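FBP protein (Leishmania major, PDB 5OEZ) probably catalyses the metal-dependent hydrolysis of fructose 1,6-bisphosphate to fructose 6-phosphate and phosphate in gluconeogenesis, working as a homotetramer. Local coordinates at residues 76-81 with 115-120; 130-135 with 171-176; 165-170 with 181-186; 214-219 with 264-269; 279-284 with 316-321. All coordinates share one frame; numbering follows the deposited sequence.

In the fold
Interactions 1, 2 and 3 lie on the mixed sheet of the N-terminal half, and interactions 4 and 5 on that of the C-terminal half. Interactions 1 and 2 are coupled through neighbouring strands, with Pro119 O 2.6 Å from Ser134 OG, and interactions 2 and 3 share strand 167-173. Interactions 4 and 5 join where Tyr268 N lies 3.0 Å from Val320 O. The halves meet at the metal site, where Asp118 OD2 of interaction 1 is 3.0 Å from Glu284 OE2 of interaction 5, two like charges brought close with no metal bound in this chain. Interaction 4 holds Asn218 and Tyr268, which bind fructose 6-phosphate; interaction 3 lies near the AMP site.

Interaction 1 (76-81 with 115-120); sequences ISNIAF and IFFDPL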
# COMPACT_ATOMS: atom_id res chain seq x y z
N ILE C 76 2.73 -20.88 6.59
CA ILE C 76 2.25 -20.08 5.46
C ILE C 76 3.33 -19.93 4.40
O ILE C 76 3.07 -20.12 3.22
CB ILE C 76 1.76 -18.68 5.93
CG1 ILE C 76 0.46 -18.80 6.72
CG2 ILE C 76 1.53 -17.73 4.76
CD1 ILE C 76 0.26 -17.67 7.70
N SER C 77 4.54 -19.54 4.83
CA SER C 77 5.65 -19.39 3.90
C SER C 77 5.96 -20.66 3.13
O SER C 77 6.24 -20.59 1.95
CB SER C 77 6.93 -18.90 4.56
OG SER C 77 6.67 -17.75 5.34
N ASN C 78 5.90 -21.80 3.80
CA ASN C 78 6.18 -23.07 3.14
C ASN C 78 5.12 -23.40 2.10
O ASN C 78 5.45 -23.72 0.96
CB ASN C 78 6.27 -24.20 4.17
CG ASN C 78 6.84 -25.47 3.57
OD1 ASN C 78 7.86 -25.44 2.89
ND2 ASN C 78 6.16 -26.58 3.79
N ILE C 79 3.86 -23.28 2.50
CA ILE C 79 2.71 -23.49 1.62
C ILE C 79 2.78 -22.64 0.34
O ILE C 79 2.49 -23.13 -0.76
CB ILE C 79 1.39 -23.18 2.37
CG1 ILE C 79 1.10 -24.28 3.38
CG2 ILE C 79 0.20 -23.05 1.41
CD1 ILE C 79 0.03 -23.94 4.40
N ALA C 80 3.16 -21.37 0.50
CA ALA C 80 3.25 -20.42 -0.61
C ALA C 80 4.30 -20.82 -1.62
O ALA C 80 4.00 -21.00 -2.80
CB ALA C 80 3.54 -19.03 -0.08
N PHE C 81 5.53 -21.00 -1.14
CA PHE C 81 6.61 -21.45 -2.02
C PHE C 81 6.26 -22.72 -2.80
O PHE C 81 6.48 -22.78 -4.00
CB PHE C 81 7.91 -21.67 -1.25
CG PHE C 81 8.84 -20.49 -1.28
CD1 PHE C 81 9.62 -20.24 -2.39
CD2 PHE C 81 8.95 -19.65 -0.17
CE1 PHE C 81 10.48 -19.16 -2.42
CE2 PHE C 81 9.82 -18.57 -0.19
CZ PHE C 81 10.59 -18.33 -1.31
N ILE C 115 14.96 -27.49 -6.93
CA ILE C 115 15.05 -26.29 -6.10
C ILE C 115 14.95 -26.65 -4.63
O ILE C 115 14.09 -27.41 -4.21
CB ILE C 115 14.04 -25.20 -6.51
CG1 ILE C 115 14.16 -23.99 -5.60
CG2 ILE C 115 12.61 -25.72 -6.49
CD1 ILE C 115 13.60 -22.72 -6.21
N PHE C 116 15.89 -26.12 -3.85
CA PHE C 116 15.98 -26.37 -2.44
C PHE C 116 15.90 -25.02 -1.78
O PHE C 116 16.68 -24.14 -2.12
CB PHE C 116 17.29 -27.09 -2.12
CG PHE C 116 17.36 -28.43 -2.74
CD1 PHE C 116 16.77 -29.52 -2.11
CD2 PHE C 116 17.93 -28.60 -3.99
CE1 PHE C 116 16.79 -30.77 -2.70
CE2 PHE C 116 17.95 -29.85 -4.58
CZ PHE C 116 17.37 -30.94 -3.94
N PHE C 117 14.95 -24.86 -0.86
CA PHE C 117 14.71 -23.56 -0.29
C PHE C 117 14.45 -23.61 1.20
O PHE C 117 13.96 -24.59 1.72
CB PHE C 117 13.55 -22.87 -1.04
CG PHE C 117 12.23 -23.57 -0.89
CD1 PHE C 117 11.87 -24.62 -1.73
CD2 PHE C 117 11.34 -23.18 0.09
CE1 PHE C 117 10.65 -25.27 -1.58
CE2 PHE C 117 10.13 -23.84 0.26
CZ PHE C 117 9.78 -24.89 -0.57
N ASP C 118 14.86 -22.54 1.88
CA ASP C 118 14.47 -22.26 3.24
C ASP C 118 13.39 -21.16 3.15
O ASP C 118 13.71 -20.00 2.89
CB ASP C 118 15.68 -21.81 4.05
CG ASP C 118 15.36 -21.55 5.52
OD1 ASP C 118 14.23 -21.80 5.98
OD2 ASP C 118 16.28 -21.10 6.25
N PRO C 119 12.10 -21.51 3.35
CA PRO C 119 11.05 -20.51 3.10
C PRO C 119 11.07 -19.32 4.06
O PRO C 119 10.70 -18.22 3.65
CB PRO C 119 9.75 -21.31 3.27
CG PRO C 119 10.11 -22.45 4.16
CD PRO C 119 11.55 -22.78 3.86
N LEU C 120 11.50 -19.53 5.30
CA LEU C 120 11.57 -18.46 6.28
C LEU C 120 12.62 -18.74 7.37
O LEU C 120 12.35 -19.38 8.36
CB LEU C 120 10.17 -18.21 6.88
CG LEU C 120 9.98 -16.88 7.59
CD1 LEU C 120 10.14 -15.71 6.64
CD2 LEU C 120 8.60 -16.87 8.22
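Phe81 on helix 72-87 and Phe117 on strand 113-121 slide past each other in opposite directions. Their ring planes are 23° apart, yet the centroids are 5.0 Å from each other and the rings barely overlap. The tightest touch is made by the methylene of Phe81, whose CB lies 3.5 Å from Phe117 CE2, while Phe81 CD1 sits over the rim of one face of the Phe117 ring. Phe117 places its CG between its own backbone N and carbonyl carbon (chi1 64°), which turns the ring back toward the helix. Pro119 fills the next position, where the strand turns a corner. Its CB rests 3.9 Å from Phe81 CD2 and 3.8 Å from Ser77 O, and its CG runs beside the amide of Asn78. That amide is held by Ser96 and Glu99, with its plane 31° from the Phe117 ring. At the far end Leu120 CD2 approaches Ser77 OG to 3.6 Å, a van der Waals touch and not a polar bond, since this hydroxyl is hydrogen-bonded to Leu73 O within the helix. Helix 27-47 backs the cluster, with Ser38 and Ile42 against Phe81. The contact is thus wholly van der Waals packing. It seats the start of the Asp-Pro-Leu-Asp-Gly-Ser sequence, the metal-binding signature of the FBPase and inositol monophosphatase superfamily, in which Asp118 and Leu120 bind manganese.

Interaction 2 (130-135 with 171-176); sequences VSVGSI and AVYGSA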
# COMPACT_ATOMS: atom_id res chain seq x y z
N VAL C 130 12.68 -7.81 14.00
CA VAL C 130 13.99 -7.84 13.33
C VAL C 130 13.89 -8.62 12.01
O VAL C 130 12.95 -9.41 11.80
CB VAL C 130 15.18 -8.23 14.25
CG1 VAL C 130 15.34 -9.73 14.45
CG2 VAL C 130 16.48 -7.65 13.71
N SER C 131 14.79 -8.30 11.10
CA SER C 131 14.94 -8.96 9.81
C SER C 131 14.64 -10.46 9.85
O SER C 131 15.10 -11.16 10.76
CB SER C 131 16.40 -8.83 9.35
OG SER C 131 16.74 -7.54 8.88
N VAL C 132 13.90 -10.94 8.86
CA VAL C 132 13.85 -12.36 8.53
C VAL C 132 14.14 -12.50 7.03
O VAL C 132 14.30 -11.50 6.35
CB VAL C 132 12.53 -13.01 8.93
CG1 VAL C 132 12.37 -12.96 10.43
CG2 VAL C 132 11.34 -12.33 8.27
N GLY C 133 14.20 -13.73 6.53
CA GLY C 133 14.61 -13.98 5.14
C GLY C 133 14.21 -15.32 4.57
O GLY C 133 13.69 -16.17 5.28
N SER C 134 14.35 -15.46 3.25
CA SER C 134 14.11 -16.71 2.51
C SER C 134 15.34 -16.94 1.67
O SER C 134 15.92 -15.98 1.19
CB SER C 134 12.90 -16.60 1.56
OG SER C 134 11.70 -16.24 2.23
N ILE C 135 15.69 -18.20 1.43
CA ILE C 135 16.87 -18.57 0.66
C ILE C 135 16.54 -19.72 -0.29
O ILE C 135 15.77 -20.61 0.06
CB ILE C 135 18.02 -19.07 1.58
CG1 ILE C 135 18.22 -18.12 2.76
CG2 ILE C 135 19.32 -19.21 0.79
CD1 ILE C 135 19.10 -18.68 3.86
N ALA C 171 15.79 -13.42 -0.18
CA ALA C 171 14.98 -12.26 0.10
C ALA C 171 15.18 -11.83 1.56
O ALA C 171 15.26 -12.67 2.44
CB ALA C 171 13.51 -12.56 -0.17
N VAL C 172 15.27 -10.52 1.79
CA VAL C 172 15.34 -9.95 3.14
C VAL C 172 14.08 -9.15 3.37
O VAL C 172 13.79 -8.24 2.61
CB VAL C 172 16.49 -8.97 3.30
CG1 VAL C 172 16.82 -8.78 4.78
CG2 VAL C 172 17.70 -9.42 2.55
N TYR C 173 13.35 -9.48 4.42
CA TYR C 173 12.14 -8.77 4.81
C TYR C 173 12.49 -7.86 5.98
O TYR C 173 12.54 -8.29 7.12
CB TYR C 173 11.04 -9.77 5.20
CG TYR C 173 10.80 -10.88 4.19
CD1 TYR C 173 9.97 -10.68 3.08
CD2 TYR C 173 11.40 -12.14 4.35
CE1 TYR C 173 9.77 -11.69 2.15
CE2 TYR C 173 11.19 -13.16 3.43
CZ TYR C 173 10.38 -12.94 2.33
OH TYR C 173 10.14 -13.95 1.42
N GLY C 174 12.78 -6.61 5.66
CA GLY C 174 13.01 -5.55 6.64
C GLY C 174 12.13 -4.36 6.29
O GLY C 174 11.02 -4.54 5.78
N SER C 175 12.62 -3.15 6.57
CA SER C 175 11.84 -1.91 6.27
C SER C 175 11.65 -1.77 4.77
O SER C 175 10.64 -1.24 4.34
CB SER C 175 12.48 -0.66 6.89
OG SER C 175 13.89 -0.72 6.85
N ALA C 176 12.61 -2.26 4.00
CA ALA C 176 12.40 -2.56 2.60
C ALA C 176 12.45 -4.08 2.44
O ALA C 176 12.92 -4.79 3.32
CB ALA C 176 13.48 -1.90 1.76
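Tyr173 OH donates a hydrogen bond to Ser134 OG over 2.9 Å, and the serine oxygen lies in the plane of the tyrosine ring, at its edge. The same oxygen stands 3.3 Å from Tyr173 CE2. The ring gets there because Tyr173 CG is anti to its carbonyl carbon (chi1 -50°), which lays the side chain across the neighbouring strand, with CD2 3.8 Å from Gly133 CA. Val132 crosses the tyrosine at about a right angle and touches CD2 through its CG2 methyl. Beneath these side chains strands 132-140 and 167-173 run antiparallel. Val132 with Tyr173 and Ser134 with Ala171 are hydrogen-bonded pairs, with Tyr173 N to Val132 O at 3.0 Å and Ala171 N to Ser134 O at 2.9 Å; the bond from Val132 N to Tyr173 O is weak. Gly133 and Val172 form the non-hydrogen-bonded pair between them, and Gly133 CA comes within 3.1 Å of Ala171 O. Farther out, Val39, Ile42 and Ile46 of helix 27-47 pack on Tyr173, while Val253 and His257 of helix 252-262 meet Val172 on the other face of the sheet. Ser134 OG is also hydrogen-bonded to the carbonyl of Pro119. The buried hydroxyls therefore form a directed chain from tyrosine through serine to a backbone carbonyl, each link likely polarising the next, consistent with a role in holding Pro119, which lies between the metal ligands Asp118 and Leu120.

Interaction 3 (165-170 with 181-186); sequences MVSAGY and LTSGHG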
# COMPACT_ATOMS: atom_id res chain seq x y z
N MET C 165 25.55 -25.73 -9.29
CA MET C 165 24.37 -24.93 -9.04
C MET C 165 24.26 -23.85 -10.12
O MET C 165 25.20 -23.11 -10.36
CB MET C 165 24.46 -24.30 -7.63
CG MET C 165 23.15 -23.89 -6.97
SD MET C 165 23.34 -22.99 -5.40
CE MET C 165 24.75 -23.82 -4.69
N VAL C 166 23.10 -23.77 -10.78
CA VAL C 166 22.90 -22.77 -11.84
C VAL C 166 22.38 -21.41 -11.34
O VAL C 166 22.61 -20.41 -12.00
CB VAL C 166 22.00 -23.25 -12.98
CG1 VAL C 166 22.52 -24.57 -13.54
CG2 VAL C 166 20.57 -23.36 -12.52
N SER C 167 21.72 -21.37 -10.18
CA SER C 167 21.24 -20.10 -9.64
C SER C 167 21.00 -20.16 -8.15
O SER C 167 20.81 -21.22 -7.57
CB SER C 167 19.96 -19.68 -10.36
OG SER C 167 19.48 -18.45 -9.87
N ALA C 168 21.09 -19.00 -7.52
CA ALA C 168 20.82 -18.87 -6.09
C ALA C 168 20.33 -17.47 -5.78
O ALA C 168 20.67 -16.53 -6.46
CB ALA C 168 22.09 -19.16 -5.29
N GLY C 169 19.57 -17.34 -4.70
CA GLY C 169 19.19 -16.02 -4.24
C GLY C 169 18.65 -16.01 -2.83
O GLY C 169 18.42 -17.07 -2.24
N TYR C 170 18.39 -14.81 -2.31
CA TYR C 170 17.65 -14.67 -1.07
C TYR C 170 16.75 -13.44 -1.09
O TYR C 170 16.91 -12.56 -1.93
CB TYR C 170 18.59 -14.64 0.13
CG TYR C 170 19.52 -13.46 0.19
CD1 TYR C 170 19.07 -12.21 0.64
CD2 TYR C 170 20.84 -13.59 -0.19
CE1 TYR C 170 19.94 -11.12 0.68
CE2 TYR C 170 21.70 -12.51 -0.16
CZ TYR C 170 21.25 -11.28 0.27
OH TYR C 170 22.09 -10.20 0.31
N LEU C 181 20.21 -11.96 -6.08
CA LEU C 181 20.14 -13.09 -6.98
C LEU C 181 21.44 -13.24 -7.76
O LEU C 181 22.07 -12.23 -8.09
CB LEU C 181 18.99 -12.80 -7.96
CG LEU C 181 18.68 -13.76 -9.10
CD1 LEU C 181 18.27 -15.13 -8.58
CD2 LEU C 181 17.58 -13.17 -9.96
N THR C 182 21.82 -14.48 -8.09
CA THR C 182 22.90 -14.73 -9.05
C THR C 182 22.51 -15.87 -9.98
O THR C 182 21.80 -16.79 -9.56
CB THR C 182 24.27 -15.05 -8.36
OG1 THR C 182 25.30 -15.20 -9.36
CG2 THR C 182 24.23 -16.33 -7.53
N SER C 183 23.00 -15.81 -11.22
CA SER C 183 22.92 -16.92 -12.19
C SER C 183 24.29 -17.32 -12.73
O SER C 183 24.37 -17.89 -13.81
CB SER C 183 22.00 -16.53 -13.37
OG SER C 183 20.66 -16.58 -12.96
N GLY C 184 25.36 -17.03 -12.00
CA GLY C 184 26.73 -17.38 -12.42
C GLY C 184 27.51 -16.25 -13.05
O GLY C 184 28.67 -16.44 -13.40
N HIS C 185 26.92 -15.06 -13.16
CA HIS C 185 27.59 -13.91 -13.76
C HIS C 185 27.45 -12.67 -12.85
O HIS C 185 27.02 -11.61 -13.28
CB HIS C 185 27.01 -13.66 -15.16
CG HIS C 185 27.08 -14.88 -16.04
ND1 HIS C 185 26.01 -15.72 -16.23
CD2 HIS C 185 28.11 -15.43 -16.72
CE1 HIS C 185 26.37 -16.72 -17.02
NE2 HIS C 185 27.64 -16.57 -17.32
N GLY C 186 27.86 -12.83 -11.60
CA GLY C 186 27.82 -11.75 -10.61
C GLY C 186 26.50 -11.72 -9.85
O GLY C 186 25.66 -12.60 -10.00
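Thr182 O is gripped by two donors from Ser167 and Ala168. Ser167 OG reaches it over 2.9 Å and Ala168 N over 3.1 Å, and they arrive from opposite faces of the carbonyl plane. Ser167 can add its side chain to the backbone bond because OG is anti to its own N (chi1 -179°), swung toward the partner strand. In return Thr182 N donates to Ala168 O over 2.9 Å, meeting it nearly along the C=O axis. These bonds make Ala168 and Thr182 an antiparallel hydrogen-bonded pair in the hairpin of strands 167-173 and 177-182, with Gly169 and Leu181 as the adjoining non-hydrogen-bonded pair. On its other edge segment 165-170 carries a classic beta bulge, Val166 and Ser167 together facing Val138. Beyond the paired residues the threonine side chain organises the exit from its strand. Thr182 OG1 accepts from Gly184 N over 3.2 Å, an ST turn, and Thr182 OG1 donates to Gly186 O over 2.7 Å, from 39° out of that carbonyl plane. The methyl of Thr182 is left to face Ala168, with CG2 4.2 Å from CB. On the opposite face Leu181 bends its CD1 across to Ala168 O at 3.5 Å, and this methyl also borders Ser167 OG. Around this side helix 27-47 brings Phe28 against Ser167 and Ser183, and Met32 against Leu181; Phe28 and nearby Ile16 belong to the AMP site.

Interaction 4 (214-219 with 264-269); sequences IYSVNE and GIFCYP
Tyr215 and Ser216 pair with Ile265 and Phe266 as parallel strands, whose axes approach to 4.8 Å at an angle of 22°. Ile265 N donates to Ile214 O over 3.0 Å and Cys267 N to Ser216 O over 3.0 Å, the latter almost head-on to the carbonyl. Between them the bond from Ser216 N to Ile265 O is weak, bent to 124° at the hydrogen. Gly264 enters the pairing with its CA only 3.2 Å from Ile214 O. On one face Tyr215 CB rests against Ile265 CG2 at 3.7 Å. The tyrosine ring then leads off along its own segment, and OH donates to Glu219 OE2 over 2.6 Å, nearly along the C-O axis of that oxygen, which lies in the ring plane. On the other face Ser216 OG, anti to its backbone N (chi1 -165°), stands in plane at the edge of the Phe266 ring, 3.7 Å from CD1, while hydrogen-bonded to Arg247 O. Past the paired residues Val217 CG2 touches both Cys267 CB and Pro269 CD, the latter at 4.0 Å. Asn218 and Tyr268, toward the C-terminal ends of the two segments, bind fructose 6-phosphate. Glu219 OE1 forms salt bridges with Lys237 of its own chain and Lys237 of the third subunit. Strand 245-246 flanks 214-216, and strand 317-323 runs antiparallel beside 265-268. Helix 227-238 packs on the face of Tyr215 and Ile265, and helix 252-262 on that of Ser216 and Phe266, as in the layered alpha-beta-alpha-beta-alpha fold of FBPases, helix 252-262 also reaching the N-terminal sheet.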
# COMPACT_ATOMS: atom_id res chain seq x y z
N ILE C 214 34.55 -5.56 10.33
CA ILE C 214 33.30 -5.93 10.98
C ILE C 214 33.25 -7.44 11.06
O ILE C 214 33.49 -8.12 10.06
CB ILE C 214 32.04 -5.44 10.22
CG1 ILE C 214 32.06 -3.92 10.06
CG2 ILE C 214 30.77 -5.84 10.97
CD1 ILE C 214 30.95 -3.37 9.16
N TYR C 215 32.92 -7.96 12.24
CA TYR C 215 32.73 -9.38 12.42
C TYR C 215 31.36 -9.65 13.04
O TYR C 215 30.86 -8.88 13.86
CB TYR C 215 33.87 -10.01 13.25
CG TYR C 215 33.88 -9.72 14.71
CD1 TYR C 215 34.43 -8.53 15.19
CD2 TYR C 215 33.37 -10.63 15.63
CE1 TYR C 215 34.46 -8.26 16.56
CE2 TYR C 215 33.40 -10.37 17.01
CZ TYR C 215 33.93 -9.17 17.47
OH TYR C 215 33.95 -8.88 18.83
N SER C 216 30.80 -10.79 12.65
CA SER C 216 29.44 -11.17 12.99
C SER C 216 29.45 -12.63 13.45
O SER C 216 29.62 -13.56 12.65
CB SER C 216 28.54 -10.94 11.76
OG SER C 216 27.16 -10.96 12.09
N VAL C 217 29.29 -12.81 14.77
CA VAL C 217 29.22 -14.14 15.40
C VAL C 217 28.49 -14.01 16.74
O VAL C 217 28.41 -12.92 17.29
CB VAL C 217 30.64 -14.72 15.57
CG1 VAL C 217 31.41 -13.98 16.66
CG2 VAL C 217 30.59 -16.21 15.86
N ASN C 218 27.90 -15.10 17.22
CA ASN C 218 27.29 -15.15 18.56
C ASN C 218 28.34 -15.50 19.64
O ASN C 218 28.60 -16.67 19.87
CB ASN C 218 26.16 -16.20 18.60
CG ASN C 218 25.44 -16.25 19.96
OD1 ASN C 218 25.78 -15.55 20.93
ND2 ASN C 218 24.42 -17.07 20.01
N GLU C 219 28.88 -14.48 20.32
CA GLU C 219 29.92 -14.66 21.32
C GLU C 219 29.41 -15.29 22.61
O GLU C 219 30.20 -15.63 23.48
CB GLU C 219 30.66 -13.34 21.62
CG GLU C 219 31.50 -12.84 20.46
CD GLU C 219 32.59 -11.84 20.85
OE1 GLU C 219 33.39 -12.15 21.77
OE2 GLU C 219 32.70 -10.77 20.20
N GLY C 264 33.06 -7.47 5.58
CA GLY C 264 33.24 -8.07 6.89
C GLY C 264 33.28 -9.58 6.81
O GLY C 264 33.57 -10.17 5.76
N ILE C 265 32.99 -10.20 7.95
CA ILE C 265 32.95 -11.64 8.07
C ILE C 265 31.73 -12.05 8.86
O ILE C 265 31.39 -11.42 9.87
CB ILE C 265 34.28 -12.24 8.68
CG1 ILE C 265 34.31 -13.76 8.47
CG2 ILE C 265 34.45 -11.89 10.14
CD1 ILE C 265 35.67 -14.40 8.72
N PHE C 266 31.09 -13.13 8.40
CA PHE C 266 30.02 -13.81 9.12
C PHE C 266 30.46 -15.24 9.44
O PHE C 266 30.87 -15.95 8.52
CB PHE C 266 28.75 -13.83 8.26
CG PHE C 266 27.62 -14.57 8.89
CD1 PHE C 266 26.92 -14.01 9.96
CD2 PHE C 266 27.29 -15.86 8.46
CE1 PHE C 266 25.89 -14.70 10.58
CE2 PHE C 266 26.27 -16.57 9.08
CZ PHE C 266 25.58 -15.99 10.15
N CYS C 267 30.31 -15.66 10.69
CA CYS C 267 30.76 -17.00 11.13
C CYS C 267 29.70 -17.75 11.92
O CYS C 267 29.05 -17.19 12.80
CB CYS C 267 31.99 -16.90 12.02
SG CYS C 267 33.39 -16.08 11.29
N TYR C 268 29.49 -19.01 11.54
CA TYR C 268 28.90 -20.01 12.43
C TYR C 268 29.95 -21.11 12.57
O TYR C 268 29.95 -22.07 11.79
CB TYR C 268 27.63 -20.62 11.91
CG TYR C 268 26.35 -19.84 12.10
CD1 TYR C 268 25.82 -19.61 13.37
CD2 TYR C 268 25.63 -19.38 11.00
CE1 TYR C 268 24.63 -18.90 13.54
CE2 TYR C 268 24.43 -18.69 11.16
CZ TYR C 268 23.94 -18.44 12.43
OH TYR C 268 22.76 -17.75 12.58
N PRO C 269 30.83 -20.95 13.55
CA PRO C 269 31.94 -21.87 13.70
C PRO C 269 31.49 -23.17 14.30
O PRO C 269 30.39 -23.27 14.81
CB PRO C 269 32.84 -21.16 14.71
CG PRO C 269 31.89 -20.43 15.58
CD PRO C 269 30.75 -20.00 14.68

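Interaction 5 (279-284 with 316-321); sequences LRLLYE and QRTPVY
Residues 279-281 and 316-318 make a loosely bonded antiparallel meeting of strand and helix start, where the chain leaves a brief strand and enters helix 281-294. Arg280 and Arg317 form its non-hydrogen-bonded pair. Beside them Thr318 N donates to Leu279 O over 2.9 Å, whereas the return bond from Leu279 N is weak. One residue on, Leu281 N in the first turn of the helix donates to Gln316 O over 3.0 Å in a nearly straight bond (169°). The same carbonyl accepts from a water that in turn takes the N-H of Leu282, so strand and helix start are linked twice through one oxygen. Leu281 lies alongside Gln316, its CD2 3.8 Å from NE2, and that amide is held by Thr312, Arg313 and Ser310. Farther along, Leu279 crosses Val320 at about a right angle, with CD1 3.9 Å from CG2. The two arginines run side by side in the same direction. Arg317 NH2 comes over one face of the Arg280 guanidinium, 3.2 Å from NH2, with the planes 50° apart. This like-charged approach is probably eased by Glu97, which makes a salt bridge with Arg280 NH1. Glu284 folds back over the helix start, where its OE1 accepts from Arg280 N over 3.2 Å on the anti side of the carboxylate. Its OE2 lies near the acidic groups of Glu97 and Asp118. Glu284 binds manganese together with these two residues, as in the two-metal FBPase site, where the first turn of helix 281-294, in the C-terminal half, supplies a carboxylate to ligands of the N-terminal half.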
# COMPACT_ATOMS: atom_id res chain seq x y z
N LEU C 279 24.45 -24.81 9.99
CA LEU C 279 23.73 -24.56 8.79
C LEU C 279 23.66 -25.79 7.91
O LEU C 279 24.63 -26.55 7.79
CB LEU C 279 24.35 -23.42 7.99
CG LEU C 279 24.41 -22.03 8.62
CD1 LEU C 279 24.69 -21.00 7.54
CD2 LEU C 279 23.16 -21.67 9.40
N ARG C 280 22.48 -25.97 7.33
CA ARG C 280 22.25 -27.00 6.33
C ARG C 280 22.89 -26.60 5.00
O ARG C 280 22.73 -25.47 4.57
CB ARG C 280 20.75 -27.24 6.16
CG ARG C 280 20.23 -28.25 7.15
CD ARG C 280 18.71 -28.43 7.13
NE ARG C 280 18.08 -28.44 8.50
CZ ARG C 280 17.91 -27.37 9.29
NH1 ARG C 280 18.31 -26.18 8.89
NH2 ARG C 280 17.34 -27.48 10.51
N LEU C 281 23.63 -27.53 4.41
CA LEU C 281 24.36 -27.31 3.16
C LEU C 281 23.47 -26.95 1.96
O LEU C 281 23.67 -25.91 1.34
CB LEU C 281 25.17 -28.56 2.81
CG LEU C 281 26.03 -28.51 1.56
CD1 LEU C 281 27.10 -27.45 1.70
CD2 LEU C 281 26.65 -29.86 1.31
N LEU C 282 22.49 -27.79 1.66
CA LEU C 282 21.65 -27.60 0.48
C LEU C 282 20.74 -26.39 0.54
O LEU C 282 20.59 -25.66 -0.46
CB LEU C 282 20.76 -28.81 0.25
CG LEU C 282 21.35 -29.96 -0.57
CD1 LEU C 282 20.28 -31.02 -0.80
CD2 LEU C 282 21.91 -29.51 -1.91
N TYR C 283 20.11 -26.19 1.69
CA TYR C 283 19.06 -25.21 1.83
C TYR C 283 19.55 -23.78 2.12
O TYR C 283 18.87 -22.83 1.77
CB TYR C 283 18.09 -25.65 2.92
CG TYR C 283 17.53 -27.03 2.72
CD1 TYR C 283 16.46 -27.26 1.86
CD2 TYR C 283 18.04 -28.10 3.41
CE1 TYR C 283 15.93 -28.54 1.69
CE2 TYR C 283 17.53 -29.38 3.25
CZ TYR C 283 16.47 -29.59 2.39
OH TYR C 283 15.98 -30.85 2.24
N GLU C 284 20.72 -23.65 2.76
CA GLU C 284 21.24 -22.37 3.28
C GLU C 284 22.69 -22.11 2.89
O GLU C 284 22.97 -21.10 2.24
CB GLU C 284 21.14 -22.33 4.82
CG GLU C 284 19.72 -22.51 5.37
CD GLU C 284 19.67 -22.81 6.86
OE1 GLU C 284 20.63 -23.38 7.43
OE2 GLU C 284 18.63 -22.48 7.48
N GLN C 316 22.35 -32.65 5.47
CA GLN C 316 23.71 -32.56 5.99
C GLN C 316 24.05 -31.09 6.32
O GLN C 316 23.45 -30.16 5.79
CB GLN C 316 24.71 -33.24 5.05
CG GLN C 316 25.65 -32.37 4.24
CD GLN C 316 26.44 -33.19 3.22
OE1 GLN C 316 25.88 -34.05 2.53
NE2 GLN C 316 27.74 -32.95 3.14
N ARG C 317 24.99 -30.92 7.24
CA ARG C 317 25.32 -29.62 7.78
C ARG C 317 26.79 -29.31 7.71
O ARG C 317 27.62 -30.18 7.44
CB ARG C 317 24.93 -29.56 9.23
CG ARG C 317 23.47 -29.83 9.47
CD ARG C 317 23.14 -29.48 10.90
NE ARG C 317 21.73 -29.73 11.15
CZ ARG C 317 20.83 -28.90 11.68
NH1 ARG C 317 21.16 -27.68 12.06
NH2 ARG C 317 19.57 -29.32 11.88
N THR C 318 27.10 -28.03 7.92
CA THR C 318 28.46 -27.52 7.84
C THR C 318 28.56 -26.24 8.66
O THR C 318 27.60 -25.49 8.71
CB THR C 318 28.86 -27.25 6.35
OG1 THR C 318 30.16 -26.64 6.29
CG2 THR C 318 27.87 -26.34 5.63
N PRO C 319 29.74 -25.98 9.28
CA PRO C 319 30.04 -24.62 9.72
C PRO C 319 30.35 -23.73 8.53
O PRO C 319 30.57 -24.23 7.42
CB PRO C 319 31.31 -24.80 10.57
CG PRO C 319 31.99 -25.96 9.95
CD PRO C 319 30.90 -26.88 9.45
N VAL C 320 30.33 -22.41 8.74
CA VAL C 320 30.59 -21.46 7.65
C VAL C 320 31.43 -20.29 8.15
O VAL C 320 31.24 -19.80 9.27
CB VAL C 320 29.27 -20.90 6.99
CG1 VAL C 320 28.40 -22.03 6.43
CG2 VAL C 320 28.46 -20.06 7.97
N TYR C 321 32.31 -19.83 7.27
CA TYR C 321 33.07 -18.60 7.42
C TYR C 321 32.97 -17.88 6.07
O TYR C 321 33.59 -18.28 5.09
CB TYR C 321 34.52 -18.93 7.79
CG TYR C 321 34.63 -19.98 8.86
CD1 TYR C 321 34.71 -21.32 8.52
CD2 TYR C 321 34.59 -19.65 10.22
CE1 TYR C 321 34.77 -22.30 9.49
CE2 TYR C 321 34.66 -20.62 11.20
CZ TYR C 321 34.77 -21.94 10.83
OH TYR C 321 34.82 -22.95 11.77
O HOH W 1 21.45 -29.93 3.71